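Local coordinates for protein GP37 (Pseudomonas phage phikz, PDB 5FT0) that inhibits the bacterial RNA degradosome during phage infection, probably by binding RNase E and keeping RNA from it, at residues 128-133 with 223-228; 9-14 with 28-33; 41-46 with 59-64. All coordinates share one frame; numbering follows the deposited sequence.

Contact 1 of 3, residues 128-133 with 223-228; sequences IEFMPG and VLFTIK
L224 takes the end of the antiparallel ladder: its carbonyl O accepts G133 N at 2.7 Å, the donor standing 49° out of the carbonyl plane, where G133 leaves the strand with positive phi, easy for a glycine. F225 lies on the face shared with P132, F130 and I227. Its CG is anti to the backbone N (chi1 -159°), and the ring lies under the proline, whose CA makes an off-centre CH-pi contact 4.1 Å from the ring centroid. P132 CB packs on F225 CE2 at 3.6 Å, while F225 CZ meets F130 CB. A proline fits at this non-hydrogen-bonded position because no N-H is needed toward strand 220-232. T226 exchanges both backbone bonds with M131, and its OG1 is held by V134 O and S212. Selenomethionine M131 lays SE 4.0 Å from K228 CB. I227 sends CG2 against I128 CG2. K228 pairs its backbone with E129 in two nearly straight bonds, and its NZ forms a salt bridge with E129 OE1 (3.2 Å), its hydrogen bond weak. Aromatic and aliphatic groups lie against helix 158-187; on the other face E129 also has a long, weak ion pair with R254 of the second subunit, so both cations probably offset its charge.

Contact 2 of 3, residues 9-14 with 28-33; sequences EEQLQA and EDISVH
Q11 reaches from helix 8-15 to the chain just ahead of strand 30-37, where its NE2 donates to E28 O at 2.8 Å. The bond is bent, 147° at the hydrogen, and the donor sits 35° out of the carbonyl plane. NE2 also makes weak bonds to T7 O and I6 O. The amide rests on an aliphatic group as well: I30 CG1 approaches NE2 to 3.4 Å, and the two side chains cross at about a right angle. Glutamine suits this buried place because one uncharged group both gives and accepts. OE1 accepts a hydrogen bond from water 2 at 3.0 Å, and the same water accepts from E28 N, so that amide and water together serve both backbone polar atoms of E28. The extended chain beyond CG (chi2 170°) carries CD across to the loop.

Further out, water 1 bridges E9 OE1, at 2.7 Å, and D29 OD1, carboxylate oxygens that are 4.3 Å apart. D29 OD1 is positioned by W8 N at the start of the helix, and E28 OE2 by S51 OG. Behind Q11 stands I78 of helix 67-82, and I30 packs on I6 and C47 within the sheet. The helix is tied to the strand entrance by the glutamine amide, by W8 N and by two waters, and the E9 and D29 charges probably repel each other, which the shared water should ease.

Contact 3 of 3, residues 41-46 with 59-64; sequences ISVFVT and FKPQSS
F59 holds its CG between the backbone N and the carbonyl carbon (chi1 69°), which places CG on the side of V43; with chi2 -89° the ring then turns a face to V43 CB. V43 CG1 is anti to its own N. The two side chains lie alongside each other, pointing the same way. V43 CB stands over one ring face, 4.0 Å from the centroid in a CH-pi contact, and V43 CG1 touches F59 CE1 at 3.7 Å. From the ring edge, near its plane, V45 CG2 reaches the same CE1. A branched valine gives the flat ring a broad aliphatic partner, and its second branch, V43 CG2, packs on P61 CG at 3.8 Å.

Beneath these side chains the backbones of V43 and F59 form an antiparallel hydrogen-bonded pair. V43 N donates to F59 O at 2.9 Å in a nearly straight bond, 167° at the hydrogen, and F59 N returns a longer bond to V43 O. The S42 CA adds a C-H...O contact to that same F59 carbonyl. After F59 the pairing stops. P61, which has no N-H to offer, turns its CD toward I41 O, and the repeatedly bent side chain of K60 lays CD near S42 CB while its backbone runs on into the loop. S42 OG is bonded to D40 OD2, and I41 and S42 together face N37 as a G1 beta bulge at the start of the strand.

Strand 42-48 runs between strand 30-37 and the edge strand 55-59 in the four-stranded antiparallel sheet. Helix 67-82 lies over the face carrying V43, V45 and F59: V74 meets V45, M69 packs on F59 and P61, and Y73 stacks with the F59 ring. W34 and F36 of strand 30-37 touch V43.

Overall arrangement
Contacts 2 and 3 share the four-stranded sheet, their centres about 19 Å apart: strands 30-37 and 42-48 are neighbours, joined where H33 O and T46 N lie 2.7 Å apart, probably hydrogen-bonded, and where V32 packs on V45. Contact 1 belongs to the separate seven-stranded sheet, about 21 Å from contact 2 and 20 Å from contact 3 between centres, and touches neither. Helix 67-82 bridges them, since it meets P132, Q11 and F59 alike. The bound arginine, in a pocket that includes E214, is about 6 Å from the L224 side chain and about 13 Å from that of K60; the potassium ion is about 11 Å from the I128 side chain.

Contact 1 of 3, residues 128-133 with 223-228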
loop_
_atom_site.group_PDB
_atom_site.type_symbol
_atom_site.label_atom_id
_atom_site.label_comp_id
_atom_site.label_asym_id
_atom_site.label_seq_id
_atom_site.Cartn_x
_atom_site.Cartn_y
_atom_site.Cartn_z
ATOM N N ILE A 128 -9.148 10.597 -12.087
ATOM C CA ILE A 128 -8.789 11.994 -11.881
ATOM C C ILE A 128 -7.802 12.050 -10.728
ATOM O O ILE A 128 -8.074 11.516 -9.647
ATOM C CB ILE A 128 -10.021 12.866 -11.579
ATOM C CG1 ILE A 128 -11.071 12.720 -12.680
ATOM C CG2 ILE A 128 -9.614 14.320 -11.422
ATOM C CD1 ILE A 128 -12.396 13.365 -12.341
ATOM N N GLU A 129 -6.657 12.683 -10.956
ATOM C CA GLU A 129 -5.632 12.819 -9.929
ATOM C C GLU A 129 -5.365 14.296 -9.682
ATOM O O GLU A 129 -4.994 15.028 -10.606
ATOM C CB GLU A 129 -4.346 12.095 -10.330
ATOM C CG GLU A 129 -3.244 12.186 -9.286
ATOM C CD GLU A 129 -2.069 11.281 -9.599
ATOM O OE1 GLU A 129 -2.212 10.403 -10.477
ATOM O OE2 GLU A 129 -1.008 11.441 -8.959
ATOM N N PHE A 130 -5.563 14.728 -8.440
ATOM C CA PHE A 130 -5.194 16.075 -8.033
ATOM C C PHE A 130 -3.714 16.103 -7.679
ATOM O O PHE A 130 -3.230 15.240 -6.939
ATOM C CB PHE A 130 -6.037 16.526 -6.839
ATOM C CG PHE A 130 -7.516 16.519 -7.105
ATOM C CD1 PHE A 130 -8.143 17.635 -7.634
ATOM C CD2 PHE A 130 -8.279 15.396 -6.827
ATOM C CE1 PHE A 130 -9.502 17.633 -7.879
ATOM C CE2 PHE A 130 -9.638 15.388 -7.071
ATOM C CZ PHE A 130 -10.252 16.509 -7.597
HETATM N N MSE A 131 -2.994 17.083 -8.214
HETATM C CA MSE A 131 -1.553 17.159 -8.008
HETATM C C MSE A 131 -1.120 18.550 -7.554
HETATM O O MSE A 131 -0.573 19.324 -8.343
HETATM C CB MSE A 131 -0.819 16.772 -9.291
HETATM C CG MSE A 131 -1.220 15.406 -9.840
HETATM SE SE MSE A 131 -0.399 15.003 -11.561
HETATM C CE MSE A 131 1.470 14.927 -11.005
ATOM N N PRO A 132 -1.357 18.865 -6.280
ATOM C CA PRO A 132 -0.985 20.189 -5.772
ATOM C C PRO A 132 0.525 20.370 -5.753
ATOM O O PRO A 132 1.278 19.439 -5.463
ATOM C CB PRO A 132 -1.569 20.203 -4.356
ATOM C CG PRO A 132 -1.611 18.769 -3.963
ATOM C CD PRO A 132 -1.916 18.003 -5.222
ATOM N N GLY A 133 0.960 21.586 -6.071
ATOM C CA GLY A 133 2.369 21.914 -6.095
ATOM C C GLY A 133 3.120 21.444 -7.321
ATOM O O GLY A 133 4.344 21.617 -7.379
ATOM N N VAL A 223 1.883 29.687 -6.594
ATOM C CA VAL A 223 1.115 28.506 -6.220
ATOM C C VAL A 223 0.887 27.683 -7.478
ATOM O O VAL A 223 0.408 28.208 -8.491
ATOM C CB VAL A 223 -0.222 28.878 -5.556
ATOM C CG1 VAL A 223 -1.010 27.620 -5.232
ATOM C CG2 VAL A 223 0.026 29.697 -4.298
ATOM N N LEU A 224 1.233 26.401 -7.417
ATOM C CA LEU A 224 1.099 25.490 -8.545
ATOM C C LEU A 224 0.071 24.419 -8.217
ATOM O O LEU A 224 -0.007 23.952 -7.078
ATOM C CB LEU A 224 2.440 24.827 -8.888
ATOM C CG LEU A 224 3.622 25.749 -9.205
ATOM C CD1 LEU A 224 4.873 24.928 -9.472
ATOM C CD2 LEU A 224 3.305 26.651 -10.386
ATOM N N PHE A 225 -0.708 24.025 -9.222
ATOM C CA PHE A 225 -1.688 22.961 -9.061
ATOM C C PHE A 225 -1.942 22.323 -10.418
ATOM O O PHE A 225 -2.107 23.024 -11.420
ATOM C CB PHE A 225 -3.003 23.483 -8.466
ATOM C CG PHE A 225 -3.852 22.412 -7.831
ATOM C CD1 PHE A 225 -4.586 21.529 -8.609
ATOM C CD2 PHE A 225 -3.917 22.293 -6.454
ATOM C CE1 PHE A 225 -5.363 20.546 -8.021
ATOM C CE2 PHE A 225 -4.696 21.314 -5.860
ATOM C CZ PHE A 225 -5.417 20.440 -6.645
ATOM N N THR A 226 -1.970 20.994 -10.442
ATOM C CA THR A 226 -2.252 20.241 -11.656
ATOM C C THR A 226 -3.359 19.234 -11.380
ATOM O O THR A 226 -3.404 18.625 -10.307
ATOM C CB THR A 226 -0.993 19.517 -12.177
ATOM O OG1 THR A 226 -0.015 20.483 -12.588
ATOM C CG2 THR A 226 -1.329 18.621 -13.361
ATOM N N ILE A 227 -4.263 19.086 -12.343
ATOM C CA ILE A 227 -5.259 18.025 -12.342
ATOM C C ILE A 227 -4.974 17.125 -13.533
ATOM O O ILE A 227 -4.873 17.606 -14.668
ATOM C CB ILE A 227 -6.693 18.583 -12.413
ATOM C CG1 ILE A 227 -6.971 19.494 -11.218
ATOM C CG2 ILE A 227 -7.699 17.446 -12.470
ATOM C CD1 ILE A 227 -8.370 20.058 -11.202
ATOM N N LYS A 228 -4.830 15.829 -13.277
ATOM C CA LYS A 228 -4.599 14.845 -14.325
ATOM C C LYS A 228 -5.846 13.994 -14.493
ATOM O O LYS A 228 -6.413 13.514 -13.506
ATOM C CB LYS A 228 -3.400 13.950 -14.005
ATOM C CG LYS A 228 -3.136 12.901 -15.085
ATOM C CD LYS A 228 -1.931 12.028 -14.764
ATOM C CE LYS A 228 -2.241 11.018 -13.682
ATOM N NZ LYS A 228 -1.082 10.117 -13.428
#

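Contact 2 of 3, residues 9-14 with 28-33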
loop_
_atom_site.group_PDB
_atom_site.type_symbol
_atom_site.label_atom_id
_atom_site.label_comp_id
_atom_site.label_asym_id
_atom_site.label_seq_id
_atom_site.Cartn_x
_atom_site.Cartn_y
_atom_site.Cartn_z
ATOM N N GLU A 9 0.590 28.437 13.157
ATOM C CA GLU A 9 0.034 29.780 13.011
ATOM C C GLU A 9 0.496 30.447 11.716
ATOM O O GLU A 9 -0.297 31.125 11.052
ATOM C CB GLU A 9 0.395 30.647 14.220
ATOM C CG GLU A 9 -0.316 30.256 15.511
ATOM C CD GLU A 9 0.582 29.499 16.471
ATOM O OE1 GLU A 9 1.414 28.690 16.005
ATOM O OE2 GLU A 9 0.462 29.725 17.693
ATOM N N GLU A 10 1.774 30.287 11.343
ATOM C CA GLU A 10 2.229 30.840 10.065
ATOM C C GLU A 10 1.483 30.199 8.904
ATOM O O GLU A 10 1.134 30.875 7.929
ATOM C CB GLU A 10 3.738 30.645 9.860
ATOM C CG GLU A 10 4.606 30.625 11.102
ATOM C CD GLU A 10 6.090 30.470 10.797
ATOM O OE1 GLU A 10 6.518 30.769 9.665
ATOM O OE2 GLU A 10 6.826 30.013 11.694
ATOM N N GLN A 11 1.252 28.887 8.981
ATOM C CA GLN A 11 0.506 28.205 7.930
ATOM C C GLN A 11 -0.924 28.725 7.854
ATOM O O GLN A 11 -1.414 29.063 6.769
ATOM C CB GLN A 11 0.525 26.697 8.175
ATOM C CG GLN A 11 1.915 26.127 8.389
ATOM C CD GLN A 11 1.892 24.684 8.855
ATOM O OE1 GLN A 11 1.177 23.851 8.297
ATOM N NE2 GLN A 11 2.677 24.380 9.886
ATOM N N LEU A 12 -1.601 28.814 9.002
ATOM C CA LEU A 12 -2.990 29.264 9.014
ATOM C C LEU A 12 -3.110 30.705 8.532
ATOM O O LEU A 12 -4.081 31.060 7.855
ATOM C CB LEU A 12 -3.576 29.111 10.417
ATOM C CG LEU A 12 -5.062 29.441 10.571
ATOM C CD1 LEU A 12 -5.895 28.647 9.579
ATOM C CD2 LEU A 12 -5.514 29.148 11.989
ATOM N N GLN A 13 -2.126 31.547 8.860
ATOM C CA GLN A 13 -2.153 32.929 8.393
ATOM C C GLN A 13 -2.049 33.003 6.874
ATOM O O GLN A 13 -2.751 33.794 6.234
ATOM C CB GLN A 13 -1.027 33.727 9.049
ATOM C CG GLN A 13 -1.286 34.054 10.512
ATOM C CD GLN A 13 -0.022 34.419 11.264
ATOM O OE1 GLN A 13 1.030 34.650 10.664
ATOM N NE2 GLN A 13 -0.116 34.470 12.587
ATOM N N ALA A 14 -1.179 32.185 6.277
ATOM C CA ALA A 14 -1.101 32.131 4.821
ATOM C C ALA A 14 -2.381 31.559 4.223
ATOM O O ALA A 14 -2.897 32.077 3.226
ATOM C CB ALA A 14 0.110 31.304 4.389
ATOM N N GLU A 28 -0.283 21.482 12.013
ATOM C CA GLU A 28 0.617 21.337 13.146
ATOM C C GLU A 28 1.948 21.997 12.819
ATOM O O GLU A 28 2.268 22.245 11.652
ATOM C CB GLU A 28 0.849 19.862 13.502
ATOM C CG GLU A 28 -0.393 19.115 13.948
ATOM C CD GLU A 28 -0.107 17.658 14.252
ATOM O OE1 GLU A 28 0.654 17.029 13.487
ATOM O OE2 GLU A 28 -0.640 17.145 15.257
ATOM N N ASP A 29 2.726 22.270 13.866
ATOM C CA ASP A 29 4.083 22.768 13.678
ATOM C C ASP A 29 4.888 21.793 12.827
ATOM O O ASP A 29 4.827 20.575 13.022
ATOM C CB ASP A 29 4.775 22.977 15.026
ATOM C CG ASP A 29 4.117 24.057 15.867
ATOM O OD1 ASP A 29 3.357 24.880 15.313
ATOM O OD2 ASP A 29 4.373 24.091 17.088
ATOM N N ILE A 30 5.631 22.337 11.866
ATOM C CA ILE A 30 6.465 21.561 10.953
ATOM C C ILE A 30 7.916 21.751 11.370
ATOM O O ILE A 30 8.373 22.889 11.533
ATOM C CB ILE A 30 6.287 22.014 9.490
ATOM C CG1 ILE A 30 4.851 21.889 8.979
ATOM C CG2 ILE A 30 7.141 21.148 8.590
ATOM C CD1 ILE A 30 4.462 20.505 8.532
ATOM N N SER A 31 8.645 20.652 11.524
ATOM C CA SER A 31 10.100 20.709 11.598
ATOM C C SER A 31 10.651 20.412 10.209
ATOM O O SER A 31 10.343 19.366 9.628
ATOM C CB SER A 31 10.646 19.718 12.625
ATOM O OG SER A 31 12.063 19.768 12.667
ATOM N N VAL A 32 11.444 21.335 9.669
ATOM C CA VAL A 32 11.899 21.270 8.283
ATOM C C VAL A 32 13.398 21.012 8.255
ATOM O O VAL A 32 14.177 21.752 8.870
ATOM C CB VAL A 32 11.560 22.559 7.514
ATOM C CG1 VAL A 32 12.093 22.481 6.089
ATOM C CG2 VAL A 32 10.062 22.806 7.514
ATOM N N HIS A 33 13.799 19.970 7.534
ATOM C CA HIS A 33 15.190 19.713 7.200
ATOM C C HIS A 33 15.358 19.805 5.691
ATOM O O HIS A 33 14.456 19.445 4.929
ATOM C CB HIS A 33 15.646 18.327 7.683
ATOM C CG HIS A 33 15.602 18.155 9.169
ATOM N ND1 HIS A 33 16.735 18.171 9.953
ATOM C CD2 HIS A 33 14.563 17.951 10.014
ATOM C CE1 HIS A 33 16.397 17.989 11.217
ATOM N NE2 HIS A 33 15.084 17.854 11.282
HETATM O O HOH W 1 2.998 27.033 17.344
HETATM O O HOH W 2 0.790 20.990 9.077
#

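Contact 3 of 3, residues 41-46 with 59-64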
loop_
_atom_site.group_PDB
_atom_site.type_symbol
_atom_site.label_atom_id
_atom_site.label_comp_id
_atom_site.label_asym_id
_atom_site.label_seq_id
_atom_site.Cartn_x
_atom_site.Cartn_y
_atom_site.Cartn_z
ATOM N N ILE A 41 21.963 20.217 -8.804
ATOM C CA ILE A 41 21.452 21.536 -8.437
ATOM C C ILE A 41 20.011 21.413 -7.957
ATOM O O ILE A 41 19.101 22.020 -8.526
ATOM C CB ILE A 41 21.564 22.531 -9.610
ATOM C CG1 ILE A 41 22.935 22.418 -10.279
ATOM C CG2 ILE A 41 21.363 23.964 -9.125
ATOM C CD1 ILE A 41 22.958 22.930 -11.704
ATOM N N SER A 42 19.791 20.629 -6.907
ATOM C CA SER A 42 18.451 20.452 -6.371
ATOM C C SER A 42 18.499 20.522 -4.852
ATOM O O SER A 42 19.547 20.328 -4.230
ATOM C CB SER A 42 17.827 19.124 -6.824
ATOM O OG SER A 42 18.496 18.020 -6.243
ATOM N N VAL A 43 17.344 20.811 -4.264
ATOM C CA VAL A 43 17.177 20.873 -2.817
ATOM C C VAL A 43 16.203 19.775 -2.421
ATOM O O VAL A 43 15.086 19.709 -2.949
ATOM C CB VAL A 43 16.669 22.247 -2.354
ATOM C CG1 VAL A 43 16.408 22.242 -0.855
ATOM C CG2 VAL A 43 17.666 23.338 -2.719
ATOM N N PHE A 44 16.629 18.908 -1.510
ATOM C CA PHE A 44 15.762 17.894 -0.931
ATOM C C PHE A 44 15.258 18.401 0.411
ATOM O O PHE A 44 16.047 18.875 1.232
ATOM C CB PHE A 44 16.498 16.564 -0.756
ATOM C CG PHE A 44 15.635 15.470 -0.196
ATOM C CD1 PHE A 44 14.739 14.796 -1.008
ATOM C CD2 PHE A 44 15.709 15.127 1.144
ATOM C CE1 PHE A 44 13.940 13.791 -0.498
ATOM C CE2 PHE A 44 14.911 14.123 1.662
ATOM C CZ PHE A 44 14.025 13.454 0.841
ATOM N N VAL A 45 13.946 18.306 0.627
ATOM C CA VAL A 45 13.295 18.859 1.808
ATOM C C VAL A 45 12.559 17.743 2.533
ATOM O O VAL A 45 11.910 16.903 1.901
ATOM C CB VAL A 45 12.325 20.000 1.432
ATOM C CG1 VAL A 45 11.645 20.561 2.672
ATOM C CG2 VAL A 45 13.061 21.097 0.685
ATOM N N THR A 46 12.661 17.738 3.861
ATOM C CA THR A 46 11.934 16.806 4.713
ATOM C C THR A 46 11.126 17.591 5.735
ATOM O O THR A 46 11.663 18.481 6.402
ATOM C CB THR A 46 12.889 15.838 5.419
ATOM O OG1 THR A 46 13.608 15.078 4.440
ATOM C CG2 THR A 46 12.118 14.890 6.326
ATOM N N PHE A 59 13.006 20.396 -5.254
ATOM C CA PHE A 59 12.825 21.503 -6.182
ATOM C C PHE A 59 14.187 22.000 -6.651
ATOM O O PHE A 59 15.221 21.710 -6.045
ATOM C CB PHE A 59 12.005 22.646 -5.556
ATOM C CG PHE A 59 12.720 23.397 -4.461
ATOM C CD1 PHE A 59 12.631 22.981 -3.141
ATOM C CD2 PHE A 59 13.453 24.538 -4.748
ATOM C CE1 PHE A 59 13.275 23.680 -2.132
ATOM C CE2 PHE A 59 14.101 25.239 -3.745
ATOM C CZ PHE A 59 14.010 24.810 -2.435
ATOM N N LYS A 60 14.169 22.753 -7.751
ATOM C CA LYS A 60 15.382 23.299 -8.343
ATOM C C LYS A 60 15.509 24.761 -7.945
ATOM O O LYS A 60 14.712 25.588 -8.414
ATOM C CB LYS A 60 15.344 23.165 -9.865
ATOM C CG LYS A 60 15.013 21.766 -10.376
ATOM C CD LYS A 60 16.113 20.757 -10.097
ATOM C CE LYS A 60 17.411 21.119 -10.805
ATOM N NZ LYS A 60 17.276 21.241 -12.282
ATOM N N PRO A 61 16.473 25.135 -7.108
ATOM C CA PRO A 61 16.586 26.540 -6.697
ATOM C C PRO A 61 17.035 27.442 -7.839
ATOM O O PRO A 61 17.810 27.044 -8.713
ATOM C CB PRO A 61 17.634 26.498 -5.580
ATOM C CG PRO A 61 18.459 25.290 -5.894
ATOM C CD PRO A 61 17.504 24.286 -6.484
ATOM N N GLN A 62 16.528 28.674 -7.821
ATOM C CA GLN A 62 16.886 29.694 -8.799
ATOM C C GLN A 62 17.919 30.679 -8.269
ATOM O O GLN A 62 18.335 31.579 -9.004
ATOM C CB GLN A 62 15.631 30.447 -9.261
ATOM C CG GLN A 62 14.676 29.593 -10.080
ATOM C CD GLN A 62 15.353 28.972 -11.290
ATOM O OE1 GLN A 62 16.064 29.648 -12.037
ATOM N NE2 GLN A 62 15.138 27.676 -11.487
ATOM N N SER A 63 18.315 30.539 -7.008
ATOM C CA SER A 63 19.465 31.227 -6.441
ATOM C C SER A 63 19.997 30.342 -5.321
ATOM O O SER A 63 19.476 29.251 -5.077
ATOM C CB SER A 63 19.098 32.639 -5.965
ATOM O OG SER A 63 18.049 32.614 -5.013
ATOM N N SER A 64 21.044 30.803 -4.645
ATOM C CA SER A 64 21.661 29.977 -3.614
ATOM C C SER A 64 20.636 29.668 -2.525
ATOM O O SER A 64 20.029 30.594 -1.972
ATOM C CB SER A 64 22.889 30.662 -3.013
ATOM O OG SER A 64 22.538 31.862 -2.345
#